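Long-range contact in inorganic pyrophosphatase (Helicobacter pylori, PDB 2BQY), which catalyses the magnesium-dependent hydrolysis of inorganic pyrophosphate to two phosphate ions, working as a homohexamer: residues A[70-75]-A[106-111]. Sequence-based numbering, arbitrary orientation.
Sequences ALVLSD and ALPIDK
Ala106 is held through both of its backbone polar atoms: its N donates to Leu71 O (2.8 Å), and its O accepts from Leu73 N (2.9 Å). Each N-H points at its acceptor with an angle of 163°, but the second donor is tilted 20° from the carbonyl plane of Ala106. These two bonds flank Val72, the pattern that defines a parallel bridge; the CA atoms of Val72 and Ala106 lie 4.8 Å apart. Beyond it the chains diverge, in keeping with the 41° between the short strand axes, and side chains take over. Leu107 CD2 comes within 3.6 Å of Leu73 CB and also lies against Leu73 O, which Pro108 CD approaches as well (3.1 Å). With CG1 anti to its backbone nitrogen, Val72 places that methyl 3.9 Å from Pro108 CD, the two side chains crossing at a slant. Outside the pair, helix 127-139 packs on Leu71 and Leu73 through Ile133, while strand 82-96 meets Ala106 and Pro108. Strand 69-72 begins at Asp69, a predicted magnesium ligand. The geometry is that of a short parallel pairing at the ends of strands 69-72 and 99-108, within the otherwise antiparallel, curled beta-barrel core of soluble family I pyrophosphatases.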
ATOM      1  N   ALA A  70      14.454 -20.132   7.842  1.00 42.93           N
ATOM      2  CA  ALA A  70      13.182 -20.321   8.528  1.00 42.17           C
ATOM      3  C   ALA A  70      12.113 -19.341   8.051  1.00 40.75           C
ATOM      4  O   ALA A  70      12.380 -18.154   7.845  1.00 39.00           O
ATOM      5  CB  ALA A  70      13.375 -20.171  10.018  1.00 44.11           C
ATOM      6  N   LEU A  71      10.904 -19.857   7.859  1.00 39.46           N
ATOM      7  CA  LEU A  71       9.789 -19.027   7.444  1.00 40.09           C
ATOM      8  C   LEU A  71       8.952 -18.686   8.669  1.00 41.17           C
ATOM      9  O   LEU A  71       8.563 -19.570   9.426  1.00 41.32           O
ATOM     10  CB  LEU A  71       8.919 -19.758   6.422  1.00 39.81           C
ATOM     11  CG  LEU A  71       9.477 -19.976   5.014  1.00 41.88           C
ATOM     12  CD1 LEU A  71      10.548 -21.060   5.009  1.00 43.17           C
ATOM     13  CD2 LEU A  71       8.345 -20.392   4.109  1.00 44.81           C
ATOM     14  N   VAL A  72       8.694 -17.396   8.869  1.00 42.31           N
ATOM     15  CA  VAL A  72       7.889 -16.938   9.999  1.00 39.40           C
ATOM     16  C   VAL A  72       6.483 -16.572   9.534  1.00 38.35           C
ATOM     17  O   VAL A  72       6.256 -15.542   8.924  1.00 32.73           O
ATOM     18  CB  VAL A  72       8.546 -15.723  10.699  1.00 42.47           C
ATOM     19  CG1 VAL A  72       7.721 -15.303  11.906  1.00 40.02           C
ATOM     20  CG2 VAL A  72       9.957 -16.074  11.114  1.00 41.30           C
ATOM     21  N   LEU A  73       5.531 -17.447   9.821  1.00 37.29           N
ATOM     22  CA  LEU A  73       4.151 -17.238   9.429  1.00 39.53           C
ATOM     23  C   LEU A  73       3.386 -16.331  10.380  1.00 41.30           C
ATOM     24  O   LEU A  73       3.529 -16.417  11.598  1.00 43.09           O
ATOM     25  CB  LEU A  73       3.437 -18.590   9.316  1.00 39.83           C
ATOM     26  CG  LEU A  73       3.775 -19.484   8.115  1.00 41.54           C
ATOM     27  CD1 LEU A  73       5.256 -19.830   8.109  1.00 42.33           C
ATOM     28  CD2 LEU A  73       2.946 -20.743   8.175  1.00 39.49           C
ATOM     29  N   SER A  74       2.572 -15.453   9.800  1.00 42.34           N
ATOM     30  CA  SER A  74       1.748 -14.512  10.557  1.00 42.05           C
ATOM     31  C   SER A  74       0.904 -13.720   9.586  1.00 42.27           C
ATOM     32  O   SER A  74       1.127 -13.802   8.384  1.00 40.00           O
ATOM     33  CB  SER A  74       2.601 -13.552  11.385  1.00 43.16           C
ATOM     34  OG  SER A  74       3.319 -12.660  10.568  1.00 42.26           O
ATOM     35  N   ASP A  75      -0.067 -12.966  10.097  1.00 42.24           N
ATOM     36  CA  ASP A  75      -0.933 -12.172   9.231  1.00 42.53           C
ATOM     37  C   ASP A  75      -0.250 -10.906   8.729  1.00 41.70           C
ATOM     38  O   ASP A  75      -0.608 -10.383   7.668  1.00 43.74           O
ATOM     39  CB  ASP A  75      -2.241 -11.793   9.949  1.00 42.88           C
ATOM     40  CG  ASP A  75      -3.117 -13.002  10.252  1.00 43.68           C
ATOM     41  OD1 ASP A  75      -2.830 -14.102   9.731  1.00 40.09           O
ATOM     42  OD2 ASP A  75      -4.106 -12.843  11.005  1.00 44.61           O
ATOM     43  N   ALA A 106       8.100 -21.581  11.280  1.00 43.51           N
ATOM     44  CA  ALA A 106       7.913 -21.018  12.617  1.00 42.69           C
ATOM     45  C   ALA A 106       6.817 -19.966  12.705  1.00 41.88           C
ATOM     46  O   ALA A 106       6.304 -19.499  11.691  1.00 39.12           O
ATOM     47  CB  ALA A 106       9.220 -20.426  13.108  1.00 38.54           C
ATOM     48  N   LEU A 107       6.470 -19.618  13.940  1.00 41.86           N
ATOM     49  CA  LEU A 107       5.452 -18.623  14.249  1.00 42.08           C
ATOM     50  C   LEU A 107       5.995 -17.734  15.348  1.00 42.36           C
ATOM     51  O   LEU A 107       6.689 -18.209  16.236  1.00 43.69           O
ATOM     52  CB  LEU A 107       4.165 -19.292  14.742  1.00 39.08           C
ATOM     53  CG  LEU A 107       3.250 -19.992  13.738  1.00 40.45           C
ATOM     54  CD1 LEU A 107       2.169 -20.738  14.475  1.00 42.86           C
ATOM     55  CD2 LEU A 107       2.632 -18.966  12.811  1.00 40.60           C
ATOM     56  N   PRO A 108       5.686 -16.433  15.305  1.00 42.73           N
ATOM     57  CA  PRO A 108       6.192 -15.531  16.345  1.00 41.84           C
ATOM     58  C   PRO A 108       5.671 -15.956  17.711  1.00 42.04           C
ATOM     59  O   PRO A 108       4.538 -16.410  17.829  1.00 43.09           O
ATOM     60  CB  PRO A 108       5.678 -14.163  15.899  1.00 42.31           C
ATOM     61  CG  PRO A 108       4.402 -14.512  15.211  1.00 44.27           C
ATOM     62  CD  PRO A 108       4.764 -15.721  14.401  1.00 41.62           C
ATOM     63  N   ILE A 109       6.495 -15.828  18.747  1.00 42.16           N
ATOM     64  CA  ILE A 109       6.067 -16.237  20.081  1.00 42.57           C
ATOM     65  C   ILE A 109       4.840 -15.431  20.500  1.00 44.00           C
ATOM     66  O   ILE A 109       4.688 -14.286  20.108  1.00 46.27           O
ATOM     67  CB  ILE A 109       7.194 -16.045  21.124  1.00 41.95           C
ATOM     68  CG1 ILE A 109       7.552 -14.558  21.252  1.00 42.66           C
ATOM     69  CG2 ILE A 109       8.426 -16.850  20.700  1.00 39.28           C
ATOM     70  CD1 ILE A 109       8.489 -14.260  22.390  1.00 40.45           C
ATOM     71  N   ASP A 110       3.966 -16.031  21.298  1.00 43.91           N
ATOM     72  CA  ASP A 110       2.737 -15.376  21.740  1.00 43.39           C
ATOM     73  C   ASP A 110       2.855 -14.006  22.413  1.00 43.45           C
ATOM     74  O   ASP A 110       2.000 -13.153  22.210  1.00 42.68           O
ATOM     75  CB  ASP A 110       1.956 -16.318  22.659  1.00 44.62           C
ATOM     76  CG  ASP A 110       1.420 -17.525  21.927  1.00 45.13           C
ATOM     77  OD1 ASP A 110       1.377 -17.501  20.681  1.00 49.76           O
ATOM     78  OD2 ASP A 110       1.019 -18.499  22.597  1.00 47.84           O
ATOM     79  N   LYS A 111       3.895 -13.775  23.207  1.00 44.34           N
ATOM     80  CA  LYS A 111       4.012 -12.466  23.859  1.00 47.72           C
ATOM     81  C   LYS A 111       4.211 -11.379  22.787  1.00 49.40           C
ATOM     82  O   LYS A 111       4.158 -10.172  23.084  1.00 52.05           O
ATOM     83  CB  LYS A 111       5.179 -12.431  24.865  1.00 43.96           C
ATOM     84  CG  LYS A 111       6.501 -11.957  24.300  1.00 46.31           C
ATOM     85  CD  LYS A 111       7.512 -11.702  25.415  1.00 47.15           C
ATOM     86  CE  LYS A 111       7.053 -10.530  26.300  1.00 49.07           C
ATOM     87  NZ  LYS A 111       8.186 -10.030  27.170  1.00 48.73           N
TER